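Local atomic coordinates of acetyl-CoA hydrolase/transferase family protein (Porphyromonas gingivalis, PDB entry 2NVV), a protein that probably hydrolyses acetyl-CoA or transfers its coenzyme A to another carboxylate, and binds zinc. Residues K165-L177 with T189-V201. Numbering follows the deposited sequence.
Sequences KEIMGMHDLCEPL and TPSDRIGKPYVQV
The carboxylate of Asp-172 grips two successive backbone amides of the facing loop, Gly-195 N at 2.7 Å from its OD1 and Ile-194 N at 2.8 Å from its OD2. Segment 165-177 lies in the long connection that follows strand 154-160 of the N-terminal domain, segment 189-201 runs from the end of that connection into strand 199-200, and they pair through one isolated antiparallel bridge between Leu-173 and Lys-196. With CG anti to the backbone N (chi1 -166°), the Asp-172 side chain reaches past this bridge to the amides. OD2 uses its syn lone pair for a nearly straight bond, whereas Gly-195 N meets OD1 on the syn side but well out of the carboxylate plane. An aspartate suits the place because both its oxygens are acceptors, and they face two neighbouring amides; Arg-331 adds a weak, long ion pair that may steady its charge.

In the bridge, Leu-173 N donates to Lys-196 O (2.7 Å) and Lys-196 N returns a bond to Leu-173 O (2.9 Å). Gly-195 fits where a side chain would run into Leu-173 O and Cys-174 SG; its CA instead lies 3.7 Å from that sulfur. Beside it, CG1 of Ile-194 meets the same SG, and Tyr-335 of helix 333-336 touches both side chains. Leu-173 lays CD2 against the backbone at Pro-197 and Tyr-198.

Farther along, the Pro-197 ring packs on the backbone of Gly-169, whose positive phi suits glycine in the type II turn from Ile-167 to Met-170. The bent side chain of selenomethionine Met-168 passes the proline at an angle, SE 4.0 Å from Pro-197 CG. Arg-193, extended from CG to NE, brings the guanidinium edge to Gly-169, where NH2 donates to the carbonyl O at 2.8 Å, almost straight at 165°.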
loop_
_atom_site.group_PDB
_atom_site.type_symbol
_atom_site.label_atom_id
_atom_site.label_comp_id
_atom_site.label_asym_id
_atom_site.label_seq_id
_atom_site.Cartn_x
_atom_site.Cartn_y
_atom_site.Cartn_z
ATOM N N LYS A 165 -17.895 -10.924 32.533
ATOM C CA LYS A 165 -18.870 -10.531 31.524
ATOM C C LYS A 165 -19.209 -9.051 31.625
ATOM O O LYS A 165 -19.958 -8.521 30.796
ATOM C CB LYS A 165 -20.142 -11.371 31.675
ATOM C CG LYS A 165 -20.615 -11.482 33.109
ATOM C CD LYS A 165 -21.808 -12.410 33.236
ATOM C CE LYS A 165 -22.002 -12.849 34.689
ATOM N NZ LYS A 165 -22.048 -11.696 35.648
ATOM N N GLU A 166 -18.669 -8.386 32.647
ATOM C CA GLU A 166 -18.899 -6.953 32.836
ATOM C C GLU A 166 -18.153 -6.172 31.755
ATOM O O GLU A 166 -18.356 -4.969 31.583
ATOM C CB GLU A 166 -18.426 -6.516 34.216
ATOM C CG GLU A 166 -19.405 -6.842 35.328
ATOM C CD GLU A 166 -19.449 -8.318 35.675
ATOM O OE1 GLU A 166 -20.451 -8.751 36.286
ATOM O OE2 GLU A 166 -18.481 -9.041 35.353
ATOM N N ILE A 167 -17.293 -6.885 31.030
ATOM C CA ILE A 167 -16.505 -6.325 29.943
ATOM C C ILE A 167 -17.438 -5.927 28.808
ATOM O O ILE A 167 -17.111 -5.080 27.983
ATOM C CB ILE A 167 -15.463 -7.369 29.451
ATOM C CG1 ILE A 167 -14.335 -7.455 30.471
ATOM C CG2 ILE A 167 -14.917 -7.006 28.094
ATOM C CD1 ILE A 167 -13.744 -6.110 30.809
HETATM N N MSE A 168 -18.605 -6.558 28.785
HETATM C CA MSE A 168 -19.631 -6.291 27.787
HETATM C C MSE A 168 -19.681 -4.799 27.463
HETATM O O MSE A 168 -19.991 -3.982 28.331
HETATM C CB MSE A 168 -20.987 -6.746 28.334
HETATM C CG MSE A 168 -22.193 -6.360 27.484
HETATM SE SE MSE A 168 -22.544 -7.542 26.005
HETATM C CE MSE A 168 -23.700 -8.823 26.902
ATOM N N GLY A 169 -19.378 -4.446 26.218
ATOM C CA GLY A 169 -19.398 -3.045 25.832
ATOM C C GLY A 169 -18.044 -2.541 25.375
ATOM O O GLY A 169 -17.949 -1.488 24.741
HETATM N N MSE A 170 -16.990 -3.284 25.694
HETATM C CA MSE A 170 -15.656 -2.878 25.297
HETATM C C MSE A 170 -15.277 -3.310 23.883
HETATM O O MSE A 170 -14.220 -2.927 23.371
HETATM C CB MSE A 170 -14.633 -3.401 26.296
HETATM C CG MSE A 170 -14.694 -2.644 27.620
HETATM SE SE MSE A 170 -13.245 -2.983 28.839
HETATM C CE MSE A 170 -11.922 -3.669 27.491
ATOM N N HIS A 171 -16.136 -4.109 23.251
ATOM C CA HIS A 171 -15.875 -4.558 21.891
ATOM C C HIS A 171 -16.909 -3.922 20.974
ATOM O O HIS A 171 -18.006 -3.550 21.412
ATOM C CB HIS A 171 -15.988 -6.085 21.766
ATOM C CG HIS A 171 -15.373 -6.847 22.897
ATOM N ND1 HIS A 171 -16.057 -7.137 24.059
ATOM C CD2 HIS A 171 -14.135 -7.379 23.047
ATOM C CE1 HIS A 171 -15.269 -7.814 24.874
ATOM N NE2 HIS A 171 -14.097 -7.975 24.285
ATOM N N ASP A 172 -16.546 -3.795 19.704
ATOM C CA ASP A 172 -17.430 -3.254 18.679
ATOM C C ASP A 172 -17.242 -4.256 17.544
ATOM O O ASP A 172 -16.306 -4.165 16.756
ATOM C CB ASP A 172 -16.985 -1.844 18.278
ATOM C CG ASP A 172 -18.042 -1.106 17.478
ATOM O OD1 ASP A 172 -19.234 -1.426 17.655
ATOM O OD2 ASP A 172 -17.691 -0.206 16.685
ATOM N N LEU A 173 -18.128 -5.245 17.507
ATOM C CA LEU A 173 -18.050 -6.322 16.524
ATOM C C LEU A 173 -19.014 -6.221 15.360
ATOM O O LEU A 173 -20.183 -5.899 15.538
ATOM C CB LEU A 173 -18.265 -7.684 17.203
ATOM C CG LEU A 173 -17.340 -8.195 18.319
ATOM C CD1 LEU A 173 -15.894 -7.839 18.034
ATOM C CD2 LEU A 173 -17.760 -7.599 19.626
ATOM N N CYS A 174 -18.505 -6.507 14.166
ATOM C CA CYS A 174 -19.314 -6.498 12.960
ATOM C C CYS A 174 -18.482 -6.760 11.720
ATOM O O CYS A 174 -17.259 -6.892 11.781
ATOM C CB CYS A 174 -20.090 -5.169 12.805
ATOM S SG CYS A 174 -19.110 -3.634 12.761
ATOM N N GLU A 175 -19.183 -6.856 10.596
ATOM C CA GLU A 175 -18.583 -7.073 9.294
ATOM C C GLU A 175 -19.405 -6.249 8.336
ATOM O O GLU A 175 -20.596 -6.055 8.548
ATOM C CB GLU A 175 -18.690 -8.533 8.876
ATOM C CG GLU A 175 -17.905 -9.490 9.732
ATOM C CD GLU A 175 -18.037 -10.911 9.248
ATOM O OE1 GLU A 175 -19.172 -11.443 9.297
ATOM O OE2 GLU A 175 -17.005 -11.483 8.818
ATOM N N PRO A 176 -18.782 -5.748 7.265
ATOM C CA PRO A 176 -19.528 -4.943 6.294
ATOM C C PRO A 176 -20.061 -5.832 5.176
ATOM O O PRO A 176 -19.648 -6.979 5.035
ATOM C CB PRO A 176 -18.473 -3.975 5.784
ATOM C CG PRO A 176 -17.268 -4.857 5.720
ATOM C CD PRO A 176 -17.330 -5.651 7.019
ATOM N N LEU A 177 -20.991 -5.306 4.390
ATOM C CA LEU A 177 -21.506 -6.061 3.261
ATOM C C LEU A 177 -20.306 -6.143 2.317
ATOM O O LEU A 177 -19.344 -5.392 2.464
ATOM C CB LEU A 177 -22.664 -5.305 2.602
ATOM C CG LEU A 177 -24.109 -5.607 3.021
ATOM C CD1 LEU A 177 -24.157 -6.280 4.372
ATOM C CD2 LEU A 177 -24.913 -4.297 3.030
ATOM N N THR A 189 -14.440 9.121 14.158
ATOM C CA THR A 189 -13.707 9.433 15.378
ATOM C C THR A 189 -13.189 8.094 15.887
ATOM O O THR A 189 -13.842 7.065 15.712
ATOM C CB THR A 189 -14.652 10.058 16.427
ATOM O OG1 THR A 189 -14.994 11.389 16.019
ATOM C CG2 THR A 189 -14.013 10.083 17.794
ATOM N N PRO A 190 -12.007 8.080 16.526
ATOM C CA PRO A 190 -11.522 6.786 17.003
ATOM C C PRO A 190 -12.406 6.062 18.019
ATOM O O PRO A 190 -12.228 4.868 18.241
ATOM C CB PRO A 190 -10.121 7.109 17.534
ATOM C CG PRO A 190 -10.185 8.548 17.862
ATOM C CD PRO A 190 -11.005 9.134 16.755
ATOM N N SER A 191 -13.380 6.755 18.604
ATOM C CA SER A 191 -14.253 6.126 19.597
ATOM C C SER A 191 -15.664 5.828 19.101
ATOM O O SER A 191 -16.552 5.525 19.894
ATOM C CB SER A 191 -14.345 7.000 20.844
ATOM O OG SER A 191 -14.963 8.237 20.546
ATOM N N ASP A 192 -15.872 5.902 17.793
ATOM C CA ASP A 192 -17.192 5.642 17.234
ATOM C C ASP A 192 -17.538 4.161 17.183
ATOM O O ASP A 192 -16.725 3.338 16.756
ATOM C CB ASP A 192 -17.314 6.231 15.822
ATOM C CG ASP A 192 -17.393 7.742 15.822
ATOM O OD1 ASP A 192 -17.509 8.341 16.913
ATOM O OD2 ASP A 192 -17.349 8.327 14.721
ATOM N N ARG A 193 -18.751 3.837 17.626
ATOM C CA ARG A 193 -19.251 2.470 17.609
ATOM C C ARG A 193 -20.105 2.261 16.354
ATOM O O ARG A 193 -20.981 3.073 16.036
ATOM C CB ARG A 193 -20.104 2.194 18.848
ATOM C CG ARG A 193 -19.328 2.114 20.147
ATOM C CD ARG A 193 -20.122 1.324 21.170
ATOM N NE ARG A 193 -19.309 0.911 22.309
ATOM C CZ ARG A 193 -18.818 1.755 23.216
ATOM N NH1 ARG A 193 -19.067 3.055 23.103
ATOM N NH2 ARG A 193 -18.082 1.304 24.231
ATOM N N ILE A 194 -19.856 1.171 15.639
ATOM C CA ILE A 194 -20.629 0.894 14.446
ATOM C C ILE A 194 -21.190 -0.525 14.432
ATOM O O ILE A 194 -21.942 -0.882 13.536
ATOM C CB ILE A 194 -19.780 1.142 13.174
ATOM C CG1 ILE A 194 -18.591 0.170 13.121
ATOM C CG2 ILE A 194 -19.273 2.581 13.174
ATOM C CD1 ILE A 194 -17.694 0.379 11.922
ATOM N N GLY A 195 -20.844 -1.323 15.438
ATOM C CA GLY A 195 -21.341 -2.689 15.500
ATOM C C GLY A 195 -22.028 -3.060 16.808
ATOM O O GLY A 195 -22.708 -2.233 17.413
ATOM N N LYS A 196 -21.858 -4.310 17.236
ATOM C CA LYS A 196 -22.447 -4.794 18.480
ATOM C C LYS A 196 -21.373 -5.226 19.477
ATOM O O LYS A 196 -20.232 -5.495 19.107
ATOM C CB LYS A 196 -23.410 -5.958 18.198
ATOM C CG LYS A 196 -24.643 -5.540 17.419
ATOM C CD LYS A 196 -25.593 -6.688 17.187
ATOM C CE LYS A 196 -26.773 -6.236 16.331
ATOM N NZ LYS A 196 -27.823 -7.286 16.203
ATOM N N PRO A 197 -21.728 -5.278 20.765
ATOM C CA PRO A 197 -20.780 -5.678 21.810
ATOM C C PRO A 197 -20.652 -7.198 21.937
ATOM O O PRO A 197 -20.128 -7.715 22.929
ATOM C CB PRO A 197 -21.365 -5.028 23.062
ATOM C CG PRO A 197 -22.833 -5.145 22.829
ATOM C CD PRO A 197 -22.995 -4.796 21.354
ATOM N N TYR A 198 -21.120 -7.905 20.918
ATOM C CA TYR A 198 -21.071 -9.356 20.925
ATOM C C TYR A 198 -21.272 -9.875 19.513
ATOM O O TYR A 198 -21.715 -9.143 18.632
ATOM C CB TYR A 198 -22.172 -9.911 21.840
ATOM C CG TYR A 198 -23.567 -9.618 21.340
ATOM C CD1 TYR A 198 -24.119 -10.349 20.295
ATOM C CD2 TYR A 198 -24.312 -8.579 21.872
ATOM C CE1 TYR A 198 -25.371 -10.055 19.786
ATOM C CE2 TYR A 198 -25.577 -8.272 21.368
ATOM C CZ TYR A 198 -26.098 -9.015 20.320
ATOM O OH TYR A 198 -27.339 -8.713 19.795
ATOM N N VAL A 199 -20.943 -11.142 19.306
ATOM C CA VAL A 199 -21.114 -11.765 18.009
ATOM C C VAL A 199 -22.229 -12.810 18.132
ATOM O O VAL A 199 -22.234 -13.618 19.051
ATOM C CB VAL A 199 -19.776 -12.406 17.522
ATOM C CG1 VAL A 199 -19.033 -12.962 18.688
ATOM C CG2 VAL A 199 -20.044 -13.519 16.508
ATOM N N GLN A 200 -23.186 -12.763 17.212
ATOM C CA GLN A 200 -24.319 -13.686 17.203
ATOM C C GLN A 200 -24.123 -14.863 16.253
ATOM O O GLN A 200 -23.860 -14.675 15.064
ATOM C CB GLN A 200 -25.582 -12.930 16.796
ATOM C CG GLN A 200 -26.850 -13.767 16.721
ATOM C CD GLN A 200 -27.426 -14.093 18.082
ATOM O OE1 GLN A 200 -27.047 -15.078 18.707
ATOM N NE2 GLN A 200 -28.341 -13.261 18.550
ATOM N N VAL A 201 -24.253 -16.077 16.778
ATOM C CA VAL A 201 -24.106 -17.282 15.966
ATOM C C VAL A 201 -25.251 -18.234 16.262
ATOM O O VAL A 201 -26.002 -18.025 17.209
ATOM C CB VAL A 201 -22.795 -18.029 16.264
ATOM C CG1 VAL A 201 -21.624 -17.081 16.179
ATOM C CG2 VAL A 201 -22.878 -18.690 17.631
#